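Local coordinates for protein agrin (Gallus gallus, PDB 1PZ7) that binds calcium through a laminin G domain and, as agrin of the basal lamina, probably acts in organising acetylcholine receptors at nerve-muscle synapses, at residues Ile15-Asp18 and Tyr22-Tyr25; Gln48-Glu53 and Thr142-Asp147; Leu66-Gly71 and Asp76-Ala81. All blocks are in the same frame, centred on the assembly; numbering follows the deposited sequence.

Contact 1. Residues Ile15-Asp18 and Tyr22-Tyr25; sequences IAFD and YMEY
Met-23 carries almost the whole of this contact, laying its thioether end against both Phe-17 and Ile-15. The methyl group does the closest touching: CE of Met-23 sits 3.4 Å from CZ of Phe-17, and on another flank it is 3.5 Å from CG2 of Ile-15. The sulfur follows just behind, with SD of Met-23 3.5 Å from CE1 of Phe-17. Measured to the ring centroid of Phe-17, SD of Met-23 is 4.5 Å away and 58° off the ring normal, a Met-aromatic contact that slants in between face and edge. The methionine chain is bent at chi2 (79°) and again at chi3 (132°), and this double bend swings the methyl group round between the ring and the isoleucine branch.

The packed part is thus small and wholly buried: two side chains of one strand and one of the next. It joins the two layers of the sandwich. Strand 15-18 pairs with strand 175-181 in one sheet, whereas strand 23-26 forms an outermost strand of the other, beside strand 149-152. Only three residues link them, and the chain crosses from sheet to sheet in that short loop. Leu-152 packs on Phe-17 and Pro-196 on Met-23, extending the apolar cluster.

The other side is looser and polar. Asp-18, Tyr-22 and Glu-24 are partly exposed; Asp-18 forms a salt bridge with Arg-20 in the connecting loop, while the backbone of Glu-24 and that of Tyr-22 are held by Asn-194. The nearest CA atoms, those of Phe-17 and Tyr-22, are 7.4 Å apart, so the join rests on dispersion and sulfur-aromatic attraction, contacts that set less exact directions than a strand pairing would.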
loop_
_atom_site.group_PDB
_atom_site.type_symbol
_atom_site.label_atom_id
_atom_site.label_comp_id
_atom_site.label_asym_id
_atom_site.label_seq_id
_atom_site.Cartn_x
_atom_site.Cartn_y
_atom_site.Cartn_z
ATOM N N ILE A 15 0.040 -11.584 9.674
ATOM C CA ILE A 15 -0.418 -10.651 10.694
ATOM C C ILE A 15 -1.870 -10.249 10.453
ATOM O O ILE A 15 -2.280 -10.017 9.318
ATOM C CB ILE A 15 0.503 -9.414 10.705
ATOM C CG1 ILE A 15 1.938 -9.825 11.060
ATOM C CG2 ILE A 15 -0.015 -8.362 11.668
ATOM C CD1 ILE A 15 2.076 -10.540 12.387
ATOM N N ALA A 16 -2.637 -10.170 11.537
ATOM C CA ALA A 16 -4.052 -9.837 11.475
ATOM C C ALA A 16 -4.270 -8.351 11.701
ATOM O O ALA A 16 -3.578 -7.730 12.509
ATOM C CB ALA A 16 -4.828 -10.636 12.503
ATOM N N PHE A 17 -5.249 -7.808 10.983
ATOM C CA PHE A 17 -5.631 -6.406 11.063
ATOM C C PHE A 17 -7.108 -6.359 11.423
ATOM O O PHE A 17 -7.930 -6.987 10.756
ATOM C CB PHE A 17 -5.362 -5.715 9.723
ATOM C CG PHE A 17 -3.903 -5.593 9.405
ATOM C CD1 PHE A 17 -3.246 -4.386 9.566
ATOM C CD2 PHE A 17 -3.174 -6.695 8.987
ATOM C CE1 PHE A 17 -1.898 -4.282 9.297
ATOM C CE2 PHE A 17 -1.832 -6.590 8.721
ATOM C CZ PHE A 17 -1.193 -5.383 8.876
ATOM N N ASP A 18 -7.446 -5.633 12.486
ATOM C CA ASP A 18 -8.818 -5.626 12.988
ATOM C C ASP A 18 -9.631 -4.386 12.626
ATOM O O ASP A 18 -10.758 -4.238 13.086
ATOM C CB ASP A 18 -8.815 -5.808 14.507
ATOM C CG ASP A 18 -8.248 -4.607 15.245
ATOM O OD1 ASP A 18 -8.184 -4.663 16.492
ATOM O OD2 ASP A 18 -7.858 -3.570 14.671
ATOM N N TYR A 22 -2.752 -0.549 12.304
ATOM C CA TYR A 22 -1.975 -0.024 11.208
ATOM C C TYR A 22 -0.538 0.104 11.670
ATOM O O TYR A 22 -0.266 0.496 12.809
ATOM C CB TYR A 22 -2.553 1.283 10.668
ATOM C CG TYR A 22 -2.516 2.427 11.638
ATOM C CD1 TYR A 22 -3.402 2.498 12.701
ATOM C CD2 TYR A 22 -1.594 3.443 11.492
ATOM C CE1 TYR A 22 -3.364 3.558 13.591
ATOM C CE2 TYR A 22 -1.549 4.502 12.370
ATOM C CZ TYR A 22 -2.431 4.558 13.414
ATOM O OH TYR A 22 -2.368 5.625 14.280
ATOM N N MET A 23 0.375 -0.296 10.797
ATOM C CA MET A 23 1.792 -0.280 11.110
ATOM C C MET A 23 2.507 0.733 10.285
ATOM O O MET A 23 2.256 0.860 9.089
ATOM C CB MET A 23 2.453 -1.616 10.807
ATOM C CG MET A 23 2.200 -2.656 11.815
ATOM S SD MET A 23 0.593 -3.274 11.514
ATOM C CE MET A 23 0.932 -4.970 11.552
ATOM N N GLU A 24 3.429 1.427 10.927
ATOM C CA GLU A 24 4.249 2.408 10.262
ATOM C C GLU A 24 5.624 1.815 10.026
ATOM O O GLU A 24 6.191 1.172 10.912
ATOM C CB GLU A 24 4.391 3.643 11.133
ATOM C CG GLU A 24 5.216 4.739 10.494
ATOM C CD GLU A 24 5.509 5.870 11.452
ATOM O OE1 GLU A 24 6.070 6.890 11.001
ATOM O OE2 GLU A 24 5.178 5.737 12.650
ATOM N N TYR A 25 6.158 2.042 8.834
ATOM C CA TYR A 25 7.495 1.593 8.483
ATOM C C TYR A 25 8.216 2.751 7.815
ATOM O O TYR A 25 7.592 3.743 7.442
ATOM C CB TYR A 25 7.426 0.393 7.530
ATOM C CG TYR A 25 6.633 -0.768 8.080
ATOM C CD1 TYR A 25 5.263 -0.846 7.894
ATOM C CD2 TYR A 25 7.253 -1.779 8.799
ATOM C CE1 TYR A 25 4.535 -1.899 8.403
ATOM C CE2 TYR A 25 6.530 -2.841 9.312
ATOM C CZ TYR A 25 5.172 -2.898 9.109
ATOM O OH TYR A 25 4.457 -3.954 9.632
#

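Contact 2. Residues Gln48-Glu53 and Thr142-Asp147; sequences QSNHFE and TQLDTD. With CA (calcium ion), chain C.
This is a partly buried side-chain contact at one end of the larger sheet, where strand 45-58 meets the turn leading into strand 144-146 next to the calcium site. Gln-48 and Gln-143 lie side by side and point the same way, their amide planes turned 76° apart. NE2 of Gln-143 reaches OE1 of Gln-48 at 3.0 Å, but the N-H is badly aimed (121°) and the bond is weak. A water sits beside the pair, accepting from NE2 of Gln-143 at 3.1 Å and bonded to OG1 of Thr-142; its approach to NE2 of Gln-48 is doubtfully short. The bend of Gln-48 at chi2 (-69°) brings its amide alongside that of Gln-143.

In this laminin G sandwich the turn and strand 144-146 supply calcium ligands: the backbone O of Gln-143 at 2.3 Å from the metal and OD2 of Asp-145 at 2.5 Å, with Asp-76, the carbonyl of Leu-93 and two waters completing the shell.

Deeper in, the amide end of Asn-50 rests against the CD1 methyl of Leu-144, the two side chains crossing at about a right angle. Ile-78 of the facing sheet packs on both, and Arg-118 lies against Leu-144.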
loop_
_atom_site.group_PDB
_atom_site.type_symbol
_atom_site.label_atom_id
_atom_site.label_comp_id
_atom_site.label_asym_id
_atom_site.label_seq_id
_atom_site.Cartn_x
_atom_site.Cartn_y
_atom_site.Cartn_z
ATOM N N GLN A 48 11.854 7.615 -8.379
ATOM C CA GLN A 48 11.537 7.334 -9.764
ATOM C C GLN A 48 10.534 6.198 -9.865
ATOM O O GLN A 48 9.746 6.141 -10.806
ATOM C CB GLN A 48 12.808 6.934 -10.507
ATOM C CG GLN A 48 13.853 8.023 -10.559
ATOM C CD GLN A 48 13.426 9.181 -11.433
ATOM O OE1 GLN A 48 13.810 10.325 -11.188
ATOM N NE2 GLN A 48 12.627 8.893 -12.451
ATOM N N SER A 49 10.561 5.293 -8.890
ATOM C CA SER A 49 9.704 4.118 -8.929
ATOM C C SER A 49 9.243 3.654 -7.555
ATOM O O SER A 49 9.736 4.113 -6.522
ATOM C CB SER A 49 10.448 2.962 -9.594
ATOM O OG SER A 49 11.546 2.559 -8.800
ATOM N N ASN A 50 8.266 2.752 -7.576
ATOM C CA ASN A 50 7.773 2.072 -6.383
ATOM C C ASN A 50 7.435 0.660 -6.794
ATOM O O ASN A 50 6.895 0.446 -7.878
ATOM C CB ASN A 50 6.497 2.711 -5.837
ATOM C CG ASN A 50 6.718 4.088 -5.263
ATOM O OD1 ASN A 50 7.152 4.242 -4.117
ATOM N ND2 ASN A 50 6.397 5.100 -6.041
ATOM N N HIS A 51 7.739 -0.304 -5.936
ATOM C CA HIS A 51 7.392 -1.689 -6.204
ATOM C C HIS A 51 6.832 -2.293 -4.928
ATOM O O HIS A 51 7.456 -2.209 -3.871
ATOM C CB HIS A 51 8.605 -2.484 -6.687
ATOM C CG HIS A 51 8.986 -2.199 -8.106
ATOM N ND1 HIS A 51 9.628 -1.040 -8.486
ATOM C CD2 HIS A 51 8.821 -2.925 -9.237
ATOM C CE1 HIS A 51 9.841 -1.064 -9.790
ATOM N NE2 HIS A 51 9.362 -2.198 -10.270
ATOM N N PHE A 52 5.644 -2.879 -5.035
ATOM C CA PHE A 52 4.984 -3.522 -3.910
ATOM C C PHE A 52 4.529 -4.917 -4.292
ATOM O O PHE A 52 3.982 -5.128 -5.373
ATOM C CB PHE A 52 3.737 -2.735 -3.492
ATOM C CG PHE A 52 4.002 -1.300 -3.158
ATOM C CD1 PHE A 52 4.654 -0.958 -1.987
ATOM C CD2 PHE A 52 3.580 -0.293 -4.005
ATOM C CE1 PHE A 52 4.898 0.364 -1.674
ATOM C CE2 PHE A 52 3.813 1.029 -3.691
ATOM C CZ PHE A 52 4.473 1.355 -2.525
ATOM N N GLU A 53 4.747 -5.863 -3.392
ATOM C CA GLU A 53 4.253 -7.217 -3.552
ATOM C C GLU A 53 3.796 -7.645 -2.183
ATOM O O GLU A 53 4.439 -7.322 -1.184
ATOM C CB GLU A 53 5.341 -8.163 -4.031
ATOM C CG GLU A 53 5.625 -8.114 -5.514
ATOM C CD GLU A 53 6.317 -9.376 -5.996
ATOM O OE1 GLU A 53 5.729 -10.477 -5.877
ATOM O OE2 GLU A 53 7.458 -9.270 -6.479
ATOM N N THR A 142 6.875 12.996 -12.497
ATOM C CA THR A 142 7.255 11.597 -12.679
ATOM C C THR A 142 7.831 10.991 -11.419
ATOM O O THR A 142 8.092 9.794 -11.372
ATOM C CB THR A 142 8.337 11.458 -13.762
ATOM O OG1 THR A 142 9.567 12.037 -13.303
ATOM C CG2 THR A 142 7.978 12.239 -15.003
ATOM N N GLN A 143 8.054 11.825 -10.411
ATOM C CA GLN A 143 8.706 11.382 -9.189
ATOM C C GLN A 143 7.789 11.518 -7.987
ATOM O O GLN A 143 7.013 12.465 -7.888
ATOM C CB GLN A 143 9.982 12.198 -8.971
ATOM C CG GLN A 143 11.014 12.003 -10.083
ATOM C CD GLN A 143 11.942 13.188 -10.267
ATOM O OE1 GLN A 143 11.892 14.156 -9.509
ATOM N NE2 GLN A 143 12.798 13.112 -11.280
ATOM N N LEU A 144 7.873 10.553 -7.083
ATOM C CA LEU A 144 7.092 10.587 -5.863
ATOM C C LEU A 144 7.974 11.175 -4.778
ATOM O O LEU A 144 8.950 10.559 -4.355
ATOM C CB LEU A 144 6.610 9.188 -5.492
ATOM C CG LEU A 144 5.364 9.181 -4.605
ATOM C CD1 LEU A 144 4.652 7.838 -4.684
ATOM C CD2 LEU A 144 5.704 9.540 -3.167
ATOM N N ASP A 145 7.643 12.390 -4.366
ATOM C CA ASP A 145 8.401 13.089 -3.343
ATOM C C ASP A 145 7.902 12.668 -1.975
ATOM O O ASP A 145 6.759 12.930 -1.610
ATOM C CB ASP A 145 8.273 14.593 -3.534
ATOM C CG ASP A 145 8.737 15.035 -4.893
ATOM O OD1 ASP A 145 9.911 14.781 -5.231
ATOM O OD2 ASP A 145 7.986 15.616 -5.704
ATOM N N THR A 146 8.766 12.000 -1.221
ATOM C CA THR A 146 8.372 11.437 0.062
ATOM C C THR A 146 9.516 11.377 1.063
ATOM O O THR A 146 10.689 11.460 0.695
ATOM C CB THR A 146 7.811 10.013 -0.151
ATOM O OG1 THR A 146 7.481 9.425 1.114
ATOM C CG2 THR A 146 8.874 9.079 -0.729
ATOM N N ASP A 147 9.154 11.231 2.333
ATOM C CA ASP A 147 10.121 11.077 3.408
ATOM C C ASP A 147 10.454 9.601 3.596
ATOM O O ASP A 147 11.351 9.254 4.361
ATOM C CB ASP A 147 9.576 11.674 4.711
ATOM C CG ASP A 147 8.300 10.991 5.191
ATOM O OD1 ASP A 147 7.901 11.240 6.354
ATOM O OD2 ASP A 147 7.629 10.205 4.484
HETATM CA CA CA C . 6.331 14.580 -7.188
HETATM O O HOH W 1 12.070 11.105 -13.554
HETATM O O HOH W 2 5.005 16.778 -6.089
HETATM O O HOH W 3 7.601 15.836 -8.785
#

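Contact 3. Residues Leu66-Gly71 and Asp76-Ala81; sequences LWSGKG and DYIALA. With CA (calcium ion), chain C.
The carbonyl oxygen of Asp-76 is gripped by two waters that tie it to Lys-70, Gly-71 and the indole of Trp-67. One water, 2.8 Å from Asp-76 O, takes the N-H of Lys-70; the other, donating to the same oxygen, accepts from the backbone N of Gly-71 and, at 2.9 Å, from NE1 of Trp-67, lying in the plane of the indole at its edge. Beyond Ser-68 these waters bridge the chains; Gly-69 has backbone angles that call for glycine.

Before that point the strands run antiparallel, 177° apart. Leu-66 pairs with Leu-80 and Ser-68 with Ile-78, each through two backbone bonds; the shortest runs from Ser-68 N to Ile-78 O, 2.8 Å.

Trp-67, Ala-79 and Tyr-77 share one face of the sheet. CB of Tyr-77 sits over one face of the indole near its rim, 3.4 Å from CZ2 of Trp-67, while CE3 of Trp-67 meets CB of Ala-79 at 3.6 Å. CG of Tyr-77 stands between its backbone N and carbonyl carbon (chi1 58°), which sets the ring beside the indole; the rings are nearly parallel (21°) but barely overlap. Leu-66, Ser-68 and Ile-78 occupy the other face, packing on Phe-52 of the opposing sheet.

At the loop end, the carboxylate of Asp-76 leads away from the partner strand: OD1 of Asp-76 binds calcium at 2.3 Å, and OD2 accepts from a calcium-bound water, which should hold the carboxylate's rotation. A beta hairpin in a laminin G sandwich, with its connecting loop feeding the calcium site at the rim, is what this amounts to.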
loop_
_atom_site.group_PDB
_atom_site.type_symbol
_atom_site.label_atom_id
_atom_site.label_comp_id
_atom_site.label_asym_id
_atom_site.label_seq_id
_atom_site.Cartn_x
_atom_site.Cartn_y
_atom_site.Cartn_z
ATOM N N LEU A 66 -2.338 -0.160 1.931
ATOM C CA LEU A 66 -1.015 0.412 2.068
ATOM C C LEU A 66 -1.031 1.858 1.591
ATOM O O LEU A 66 -1.708 2.189 0.617
ATOM C CB LEU A 66 -0.047 -0.465 1.261
ATOM C CG LEU A 66 1.376 -0.072 0.899
ATOM C CD1 LEU A 66 2.120 -1.343 0.526
ATOM C CD2 LEU A 66 1.404 0.912 -0.253
ATOM N N TRP A 67 -0.300 2.718 2.288
ATOM C CA TRP A 67 -0.157 4.116 1.900
ATOM C C TRP A 67 1.311 4.480 2.027
ATOM O O TRP A 67 1.887 4.369 3.101
ATOM C CB TRP A 67 -0.998 5.041 2.782
ATOM C CG TRP A 67 -0.969 6.494 2.347
ATOM C CD1 TRP A 67 0.053 7.393 2.512
ATOM C CD2 TRP A 67 -2.012 7.202 1.672
ATOM N NE1 TRP A 67 -0.299 8.612 1.981
ATOM C CE2 TRP A 67 -1.563 8.521 1.462
ATOM C CE3 TRP A 67 -3.289 6.854 1.225
ATOM C CZ2 TRP A 67 -2.341 9.482 0.822
ATOM C CZ3 TRP A 67 -4.059 7.812 0.594
ATOM C CH2 TRP A 67 -3.584 9.109 0.404
ATOM N N SER A 68 1.915 4.887 0.920
ATOM C CA SER A 68 3.307 5.309 0.912
ATOM C C SER A 68 3.341 6.795 0.587
ATOM O O SER A 68 2.881 7.217 -0.473
ATOM C CB SER A 68 4.103 4.511 -0.116
ATOM O OG SER A 68 5.437 4.984 -0.206
ATOM N N GLY A 69 3.866 7.591 1.508
ATOM C CA GLY A 69 3.962 9.026 1.319
ATOM C C GLY A 69 4.053 9.717 2.660
ATOM O O GLY A 69 3.815 9.091 3.693
ATOM N N LYS A 70 4.385 11.006 2.644
ATOM C CA LYS A 70 4.552 11.780 3.876
ATOM C C LYS A 70 3.259 11.928 4.684
ATOM O O LYS A 70 3.303 12.117 5.894
ATOM C CB LYS A 70 5.137 13.158 3.557
ATOM C CG LYS A 70 5.565 13.953 4.774
ATOM C CD LYS A 70 6.562 15.031 4.390
ATOM C CE LYS A 70 7.020 15.839 5.586
ATOM N NZ LYS A 70 8.066 16.832 5.210
ATOM N N GLY A 71 2.108 11.855 4.020
ATOM C CA GLY A 71 0.837 11.911 4.723
ATOM C C GLY A 71 0.324 13.300 5.058
ATOM O O GLY A 71 -0.559 13.455 5.903
ATOM N N ASP A 76 2.584 13.981 -2.076
ATOM C CA ASP A 76 2.460 12.943 -3.082
ATOM C C ASP A 76 2.125 11.666 -2.338
ATOM O O ASP A 76 2.376 11.552 -1.141
ATOM C CB ASP A 76 3.787 12.705 -3.801
ATOM C CG ASP A 76 4.181 13.835 -4.714
ATOM O OD1 ASP A 76 5.297 13.752 -5.275
ATOM O OD2 ASP A 76 3.458 14.826 -4.945
ATOM N N TYR A 77 1.593 10.686 -3.048
ATOM C CA TYR A 77 1.301 9.406 -2.431
ATOM C C TYR A 77 1.115 8.336 -3.477
ATOM O O TYR A 77 0.839 8.627 -4.632
ATOM C CB TYR A 77 0.019 9.491 -1.591
ATOM C CG TYR A 77 -1.185 9.914 -2.397
ATOM C CD1 TYR A 77 -2.001 8.968 -3.012
ATOM C CD2 TYR A 77 -1.487 11.250 -2.570
ATOM C CE1 TYR A 77 -3.090 9.353 -3.767
ATOM C CE2 TYR A 77 -2.571 11.643 -3.318
ATOM C CZ TYR A 77 -3.366 10.692 -3.915
ATOM O OH TYR A 77 -4.446 11.103 -4.666
ATOM N N ILE A 78 1.302 7.097 -3.051
ATOM C CA ILE A 78 0.929 5.935 -3.834
ATOM C C ILE A 78 0.295 5.008 -2.808
ATOM O O ILE A 78 0.829 4.817 -1.709
ATOM C CB ILE A 78 2.116 5.299 -4.600
ATOM C CG1 ILE A 78 1.633 4.129 -5.458
ATOM C CG2 ILE A 78 3.212 4.838 -3.661
ATOM C CD1 ILE A 78 2.620 3.746 -6.537
ATOM N N ALA A 79 -0.877 4.478 -3.133
ATOM C CA ALA A 79 -1.609 3.667 -2.183
ATOM C C ALA A 79 -2.325 2.510 -2.846
ATOM O O ALA A 79 -2.679 2.582 -4.025
ATOM C CB ALA A 79 -2.615 4.528 -1.444
ATOM N N LEU A 80 -2.521 1.450 -2.067
ATOM C CA LEU A 80 -3.317 0.296 -2.464
ATOM C C LEU A 80 -4.514 0.245 -1.531
ATOM O O LEU A 80 -4.368 0.408 -0.317
ATOM C CB LEU A 80 -2.521 -0.997 -2.332
ATOM C CG LEU A 80 -1.272 -1.083 -3.203
ATOM C CD1 LEU A 80 -0.518 -2.375 -2.947
ATOM C CD2 LEU A 80 -1.648 -0.959 -4.670
ATOM N N ALA A 81 -5.695 0.014 -2.082
ATOM C CA ALA A 81 -6.901 -0.040 -1.274
ATOM C C ALA A 81 -7.896 -0.966 -1.922
ATOM O O ALA A 81 -7.847 -1.184 -3.125
ATOM C CB ALA A 81 -7.508 1.346 -1.143
HETATM CA CA CA C . 6.331 14.580 -7.188
HETATM O O HOH W 4 1.100 11.119 1.347
HETATM O O HOH W 5 4.808 12.047 0.065
HETATM O O HOH W 2 5.005 16.778 -6.089
HETATM O O HOH W 3 7.601 15.836 -8.785
#

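In the fold
Contacts 1 and 3 are buried, while contact 2 is partly open at its glutamine end. Contact 3 knits neighbouring strands of one sheet through backbone bonds; contact 1 joins the two sheets purely by apolar and sulfur-aromatic packing; contact 2 combines a weak amide bond with packing of Asn-50 on Leu-144, next to the calcium site. Contacts 1 and 2 lie on opposite sides of the chain's centre, their centres about 21 Å apart. Contacts 2 and 3 meet directly: they share the calcium ion and two of its waters, Asp-145 N probably hydrogen-bonds Asp-76 OD1 (2.9 Å), and Leu-144 packs on Ile-78. Along the chain, contact 3 nests within the loop that contact 2 closes.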